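Local coordinates for protein dihydropteroate synthase (Anaplasma phagocytophilum, PDB 6UCZ) that probably catalyses the condensation of 6-hydroxymethyl-7,8-dihydropterin pyrophosphate with p-aminobenzoate to dihydropteroate, a step of folate synthesis, at residues 170-182 against 216-230. Numbering follows the deposited sequence.
Sequences YVGQPEQLLNEII and YSWYIAKNIGKLKKL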
loop_
_atom_site.group_PDB
_atom_site.type_symbol
_atom_site.label_atom_id
_atom_site.label_comp_id
_atom_site.label_asym_id
_atom_site.label_seq_id
_atom_site.Cartn_x
_atom_site.Cartn_y
_atom_site.Cartn_z
ATOM N N TYR A 170 -0.493 19.357 3.484
ATOM C CA TYR A 170 -0.277 19.730 4.875
ATOM C C TYR A 170 0.789 20.808 4.973
ATOM O O TYR A 170 1.817 20.749 4.297
ATOM C CB TYR A 170 0.165 18.522 5.722
ATOM C CG TYR A 170 0.434 18.921 7.163
ATOM C CD1 TYR A 170 -0.607 18.982 8.087
ATOM C CD2 TYR A 170 1.720 19.291 7.592
ATOM C CE1 TYR A 170 -0.390 19.378 9.394
ATOM C CE2 TYR A 170 1.950 19.694 8.903
ATOM C CZ TYR A 170 0.881 19.734 9.799
ATOM O OH TYR A 170 1.065 20.129 11.103
ATOM N N VAL A 171 0.526 21.792 5.829
ATOM C CA VAL A 171 1.443 22.870 6.175
ATOM C C VAL A 171 1.416 23.009 7.692
ATOM O O VAL A 171 0.365 22.835 8.315
ATOM C CB VAL A 171 1.058 24.209 5.498
ATOM C CG1 VAL A 171 1.082 24.085 3.981
ATOM C CG2 VAL A 171 -0.303 24.658 5.951
ATOM N N GLY A 172 2.572 23.264 8.297
ATOM C CA GLY A 172 2.631 23.389 9.738
ATOM C C GLY A 172 3.686 22.478 10.329
ATOM O O GLY A 172 4.573 21.987 9.624
ATOM N N GLN A 173 3.576 22.255 11.641
ATOM C CA GLN A 173 4.581 21.486 12.375
ATOM C C GLN A 173 4.526 20.014 11.993
ATOM O O GLN A 173 3.437 19.426 11.945
ATOM C CB GLN A 173 4.372 21.634 13.881
ATOM C CG GLN A 173 4.536 23.053 14.355
ATOM C CD GLN A 173 5.901 23.592 14.000
ATOM O OE1 GLN A 173 6.909 22.897 14.143
ATOM N NE2 GLN A 173 5.942 24.820 13.500
ATOM N N PRO A 174 5.671 19.387 11.715
ATOM C CA PRO A 174 5.648 17.971 11.325
ATOM C C PRO A 174 5.090 17.048 12.395
ATOM O O PRO A 174 4.414 16.073 12.060
ATOM C CB PRO A 174 7.123 17.676 11.013
ATOM C CG PRO A 174 7.886 18.706 11.786
ATOM C CD PRO A 174 7.038 19.935 11.750
ATOM N N GLU A 175 5.389 17.293 13.672
ATOM C CA GLU A 175 4.832 16.451 14.728
ATOM C C GLU A 175 3.302 16.486 14.714
ATOM O O GLU A 175 2.646 15.455 14.909
ATOM C CB GLU A 175 5.364 16.891 16.091
ATOM C CG GLU A 175 4.901 16.012 17.249
ATOM C CD GLU A 175 5.343 16.539 18.603
ATOM O OE1 GLU A 175 5.805 17.698 18.672
ATOM O OE2 GLU A 175 5.226 15.796 19.600
ATOM N N GLN A 176 2.715 17.666 14.493
ATOM C CA GLN A 176 1.260 17.752 14.458
ATOM C C GLN A 176 0.687 16.967 13.282
ATOM O O GLN A 176 -0.386 16.365 13.412
ATOM C CB GLN A 176 0.814 19.217 14.401
ATOM C CG GLN A 176 -0.706 19.397 14.313
ATOM C CD GLN A 176 -1.104 20.803 13.898
ATOM O OE1 GLN A 176 -0.328 21.750 14.043
ATOM N NE2 GLN A 176 -2.319 20.946 13.372
ATOM N N LEU A 177 1.391 16.932 12.144
ATOM C CA LEU A 177 0.947 16.090 11.033
ATOM C C LEU A 177 0.883 14.618 11.435
ATOM O O LEU A 177 -0.079 13.913 11.097
ATOM C CB LEU A 177 1.863 16.263 9.822
ATOM C CG LEU A 177 1.631 15.224 8.713
ATOM C CD1 LEU A 177 0.255 15.385 8.047
ATOM C CD2 LEU A 177 2.712 15.319 7.659
ATOM N N LEU A 178 1.907 14.129 12.139
ATOM C CA LEU A 178 1.912 12.727 12.543
ATOM C C LEU A 178 0.775 12.438 13.514
ATOM O O LEU A 178 0.131 11.386 13.430
ATOM C CB LEU A 178 3.256 12.368 13.172
ATOM C CG LEU A 178 3.509 10.894 13.515
ATOM C CD1 LEU A 178 3.068 9.982 12.392
ATOM C CD2 LEU A 178 4.985 10.690 13.792
ATOM N N ASN A 179 0.519 13.364 14.443
ATOM C CA ASN A 179 -0.605 13.215 15.360
ATOM C C ASN A 179 -1.929 13.184 14.612
ATOM O O ASN A 179 -2.838 12.437 14.985
ATOM C CB ASN A 179 -0.607 14.338 16.390
ATOM C CG ASN A 179 0.521 14.213 17.388
ATOM O OD1 ASN A 179 1.085 13.136 17.570
ATOM N ND2 ASN A 179 0.863 15.320 18.034
ATOM N N GLU A 180 -2.071 14.014 13.574
ATOM C CA GLU A 180 -3.307 14.026 12.792
ATOM C C GLU A 180 -3.489 12.727 12.023
ATOM O O GLU A 180 -4.608 12.195 11.944
ATOM C CB GLU A 180 -3.321 15.212 11.828
ATOM C CG GLU A 180 -3.536 16.576 12.479
ATOM C CD GLU A 180 -3.607 17.688 11.447
ATOM O OE1 GLU A 180 -3.712 17.366 10.237
ATOM O OE2 GLU A 180 -3.563 18.877 11.841
ATOM N N ILE A 181 -2.410 12.213 11.426
ATOM C CA ILE A 181 -2.502 10.950 10.700
ATOM C C ILE A 181 -2.955 9.843 11.638
ATOM O O ILE A 181 -3.814 9.027 11.290
ATOM C CB ILE A 181 -1.150 10.602 10.047
ATOM C CG1 ILE A 181 -0.831 11.543 8.886
ATOM C CG2 ILE A 181 -1.113 9.111 9.604
ATOM C CD1 ILE A 181 0.607 11.415 8.397
ATOM N N ILE A 182 -2.396 9.813 12.848
ATOM C CA ILE A 182 -2.743 8.768 13.805
ATOM C C ILE A 182 -4.212 8.872 14.211
ATOM O O ILE A 182 -4.927 7.861 14.280
ATOM C CB ILE A 182 -1.795 8.838 15.016
ATOM C CG1 ILE A 182 -0.420 8.259 14.638
ATOM C CG2 ILE A 182 -2.406 8.165 16.242
ATOM C CD1 ILE A 182 0.659 8.571 15.624
ATOM N N TYR A 216 7.838 16.410 4.741
ATOM C CA TYR A 216 6.924 15.758 5.672
ATOM C C TYR A 216 6.937 14.244 5.500
ATOM O O TYR A 216 6.830 13.508 6.486
ATOM C CB TYR A 216 5.501 16.302 5.501
ATOM C CG TYR A 216 5.374 17.767 5.855
ATOM C CD1 TYR A 216 5.485 18.204 7.173
ATOM C CD2 TYR A 216 5.129 18.715 4.870
ATOM C CE1 TYR A 216 5.376 19.571 7.494
ATOM C CE2 TYR A 216 5.013 20.065 5.177
ATOM C CZ TYR A 216 5.131 20.492 6.486
ATOM O OH TYR A 216 5.001 21.850 6.771
ATOM N N SER A 217 7.035 13.759 4.255
ATOM C CA SER A 217 7.084 12.316 4.027
ATOM C C SER A 217 8.336 11.699 4.631
ATOM O O SER A 217 8.282 10.590 5.172
ATOM C CB SER A 217 7.009 12.000 2.535
ATOM O OG SER A 217 5.702 12.254 2.038
ATOM N N TRP A 218 9.476 12.398 4.555
ATOM C CA TRP A 218 10.674 11.897 5.228
ATOM C C TRP A 218 10.497 11.905 6.740
ATOM O O TRP A 218 10.927 10.969 7.426
ATOM C CB TRP A 218 11.914 12.722 4.822
ATOM C CG TRP A 218 12.408 12.329 3.478
ATOM C CD1 TRP A 218 12.203 12.980 2.290
ATOM C CD2 TRP A 218 13.160 11.158 3.171
ATOM N NE1 TRP A 218 12.777 12.274 1.262
ATOM C CE2 TRP A 218 13.371 11.150 1.776
ATOM C CE3 TRP A 218 13.666 10.100 3.941
ATOM C CZ2 TRP A 218 14.079 10.134 1.137
ATOM C CZ3 TRP A 218 14.367 9.088 3.301
ATOM C CH2 TRP A 218 14.569 9.113 1.918
ATOM N N TYR A 219 9.886 12.968 7.278
ATOM C CA TYR A 219 9.644 13.035 8.718
ATOM C C TYR A 219 8.831 11.838 9.197
ATOM O O TYR A 219 9.132 11.249 10.242
ATOM C CB TYR A 219 8.934 14.348 9.073
ATOM C CG TYR A 219 8.658 14.519 10.555
ATOM C CD1 TYR A 219 7.496 14.014 11.136
ATOM C CD2 TYR A 219 9.570 15.169 11.375
ATOM C CE1 TYR A 219 7.248 14.168 12.504
ATOM C CE2 TYR A 219 9.332 15.334 12.735
ATOM C CZ TYR A 219 8.171 14.829 13.292
ATOM O OH TYR A 219 7.943 14.995 14.641
ATOM N N ILE A 220 7.788 11.473 8.450
ATOM C CA ILE A 220 6.945 10.342 8.832
ATOM C C ILE A 220 7.744 9.042 8.785
ATOM O O ILE A 220 7.704 8.228 9.717
ATOM C CB ILE A 220 5.717 10.259 7.908
ATOM C CG1 ILE A 220 4.829 11.510 8.040
ATOM C CG2 ILE A 220 4.941 8.963 8.178
ATOM C CD1 ILE A 220 4.358 11.767 9.441
ATOM N N ALA A 221 8.451 8.811 7.678
ATOM C CA ALA A 221 9.291 7.620 7.566
ATOM C C ALA A 221 10.273 7.537 8.731
ATOM O O ALA A 221 10.395 6.493 9.384
ATOM C CB ALA A 221 10.034 7.629 6.225
ATOM N N LYS A 222 10.955 8.651 9.037
ATOM C CA LYS A 222 11.931 8.633 10.125
ATOM C C LYS A 222 11.277 8.269 11.446
ATOM O O LYS A 222 11.897 7.610 12.290
ATOM C CB LYS A 222 12.630 9.994 10.238
ATOM C CG LYS A 222 13.212 10.288 11.613
ATOM C CD LYS A 222 13.949 11.621 11.671
ATOM C CE LYS A 222 13.019 12.803 11.425
ATOM N NZ LYS A 222 13.705 14.117 11.655
ATOM N N ASN A 223 10.023 8.675 11.642
ATOM C CA ASN A 223 9.333 8.470 12.907
ATOM C C ASN A 223 8.273 7.375 12.811
ATOM O O ASN A 223 7.298 7.383 13.565
ATOM C CB ASN A 223 8.716 9.782 13.394
ATOM C CG ASN A 223 9.760 10.765 13.901
ATOM O OD1 ASN A 223 10.068 11.775 13.261
ATOM N ND2 ASN A 223 10.312 10.466 15.059
ATOM N N ILE A 224 8.467 6.408 11.908
ATOM C CA ILE A 224 7.459 5.380 11.680
ATOM C C ILE A 224 7.224 4.543 12.933
ATOM O O ILE A 224 6.154 3.945 13.091
ATOM C CB ILE A 224 7.864 4.500 10.470
ATOM C CG1 ILE A 224 6.657 3.718 9.945
ATOM C CG2 ILE A 224 9.014 3.547 10.837
ATOM C CD1 ILE A 224 5.598 4.602 9.301
ATOM N N GLY A 225 8.207 4.486 13.836
ATOM C CA GLY A 225 8.026 3.775 15.093
ATOM C C GLY A 225 6.882 4.306 15.939
ATOM O O GLY A 225 6.270 3.551 16.700
ATOM N N LYS A 226 6.604 5.614 15.858
ATOM C CA LYS A 226 5.472 6.167 16.598
ATOM C C LYS A 226 4.141 5.627 16.079
ATOM O O LYS A 226 3.215 5.388 16.861
ATOM C CB LYS A 226 5.492 7.693 16.555
ATOM C CG LYS A 226 4.429 8.314 17.456
ATOM C CD LYS A 226 4.527 9.830 17.517
ATOM C CE LYS A 226 3.347 10.427 18.275
ATOM N NZ LYS A 226 3.542 11.879 18.544
ATOM N N LEU A 227 4.020 5.427 14.770
ATOM C CA LEU A 227 2.826 4.762 14.255
ATOM C C LEU A 227 2.803 3.291 14.666
ATOM O O LEU A 227 1.741 2.743 14.987
ATOM C CB LEU A 227 2.771 4.896 12.736
ATOM C CG LEU A 227 1.516 4.361 12.041
ATOM C CD1 LEU A 227 0.244 5.004 12.586
ATOM C CD2 LEU A 227 1.643 4.573 10.543
ATOM N N LYS A 228 3.969 2.637 14.658
ATOM C CA LYS A 228 4.057 1.237 15.062
ATOM C C LYS A 228 3.649 1.041 16.517
ATOM O O LYS A 228 3.129 -0.022 16.874
ATOM C CB LYS A 228 5.486 0.731 14.862
ATOM C CG LYS A 228 5.878 0.471 13.420
ATOM C CD LYS A 228 5.451 -0.910 13.000
ATOM C CE LYS A 228 6.024 -1.961 13.938
ATOM N NZ LYS A 228 5.443 -3.279 13.628
ATOM N N LYS A 229 3.879 2.046 17.372
ATOM C CA LYS A 229 3.562 1.934 18.792
ATOM C C LYS A 229 2.070 1.798 19.046
ATOM O O LYS A 229 1.673 1.516 20.180
ATOM C CB LYS A 229 4.104 3.138 19.564
ATOM N N LEU A 230 1.238 1.996 18.024
ATOM C CA LEU A 230 -0.195 1.786 18.172
ATOM C C LEU A 230 -0.539 0.310 18.331
ATOM O O LEU A 230 -1.639 -0.011 18.796
ATOM C CB LEU A 230 -0.923 2.375 16.969
ATOM C CG LEU A 230 -1.041 3.896 16.946
ATOM C CD1 LEU A 230 -1.780 4.349 15.705
ATOM C CD2 LEU A 230 -1.754 4.376 18.190
#
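Tyr170 and Tyr216 form a T-shaped pair. The CD2-CE2 edge of Tyr170 meets one face of Tyr216, with the planes at 88° and the ring centroids 5.1 Å apart. A second aromatic contact is made by Tyr219. Pro174 CB lies 3.4 Å from the centroid of the Tyr219 ring, almost on the ring normal, as a CH-pi contact. With its CG anti to the backbone N, the Tyr219 ring lies against the first turn of helix 174-194.

Two hydrogen bonds cross the contact, each using a carbonyl lone pair and lying in the plane of that carbonyl group. Tyr216 OH donates to Gly172 O at 2.9 Å. Tyr170 OH donates to Gln173 O within its own segment, so both hydroxyls grip the backbone just before the helix. At the exposed side, Lys226 NZ donates to Asn179 OD1 at 2.9 Å. The extended Lys226 chain fits as a knob among Glu175, Leu178, Asn179 and Ile182. Glu175 OE2 is 4.4 Å from Lys226 NZ, too long for a salt bridge, though the opposite charges probably attract.

The rest is apolar. Leu177 CD2 rests on Tyr216 CB, while its CB sits over one face of the Tyr170 ring. Ile220 CD1 meets Leu178 CD1 at 3.7 Å and also touches Ile181 CD1. Leu178 CD2 turns the other way, to Asn223 CB and the Lys226 chain. Farther along, Ile182 CG1 packs on Leu227 CD1, and its CG2 on Leu230 CD1.

The contact joins neighbouring helices on the outside of the parallel sheet, as in a TIM barrel. Helix 174-194 follows strand 153-157, and helices 214-222 and 224-228 follow strand 202-205. The axes of segments 174-182 and 216-222 cross at -67°, but those of 174-182 and 224-228 at only -28°. The side chain of Ile220 is about 10 Å from the bound pterin-6-yl-methyl-monophosphate. Leu177 also touches Phe160. Leu227 reaches Leu185 and Leu230 reaches Cys186, farther along helix 174-194.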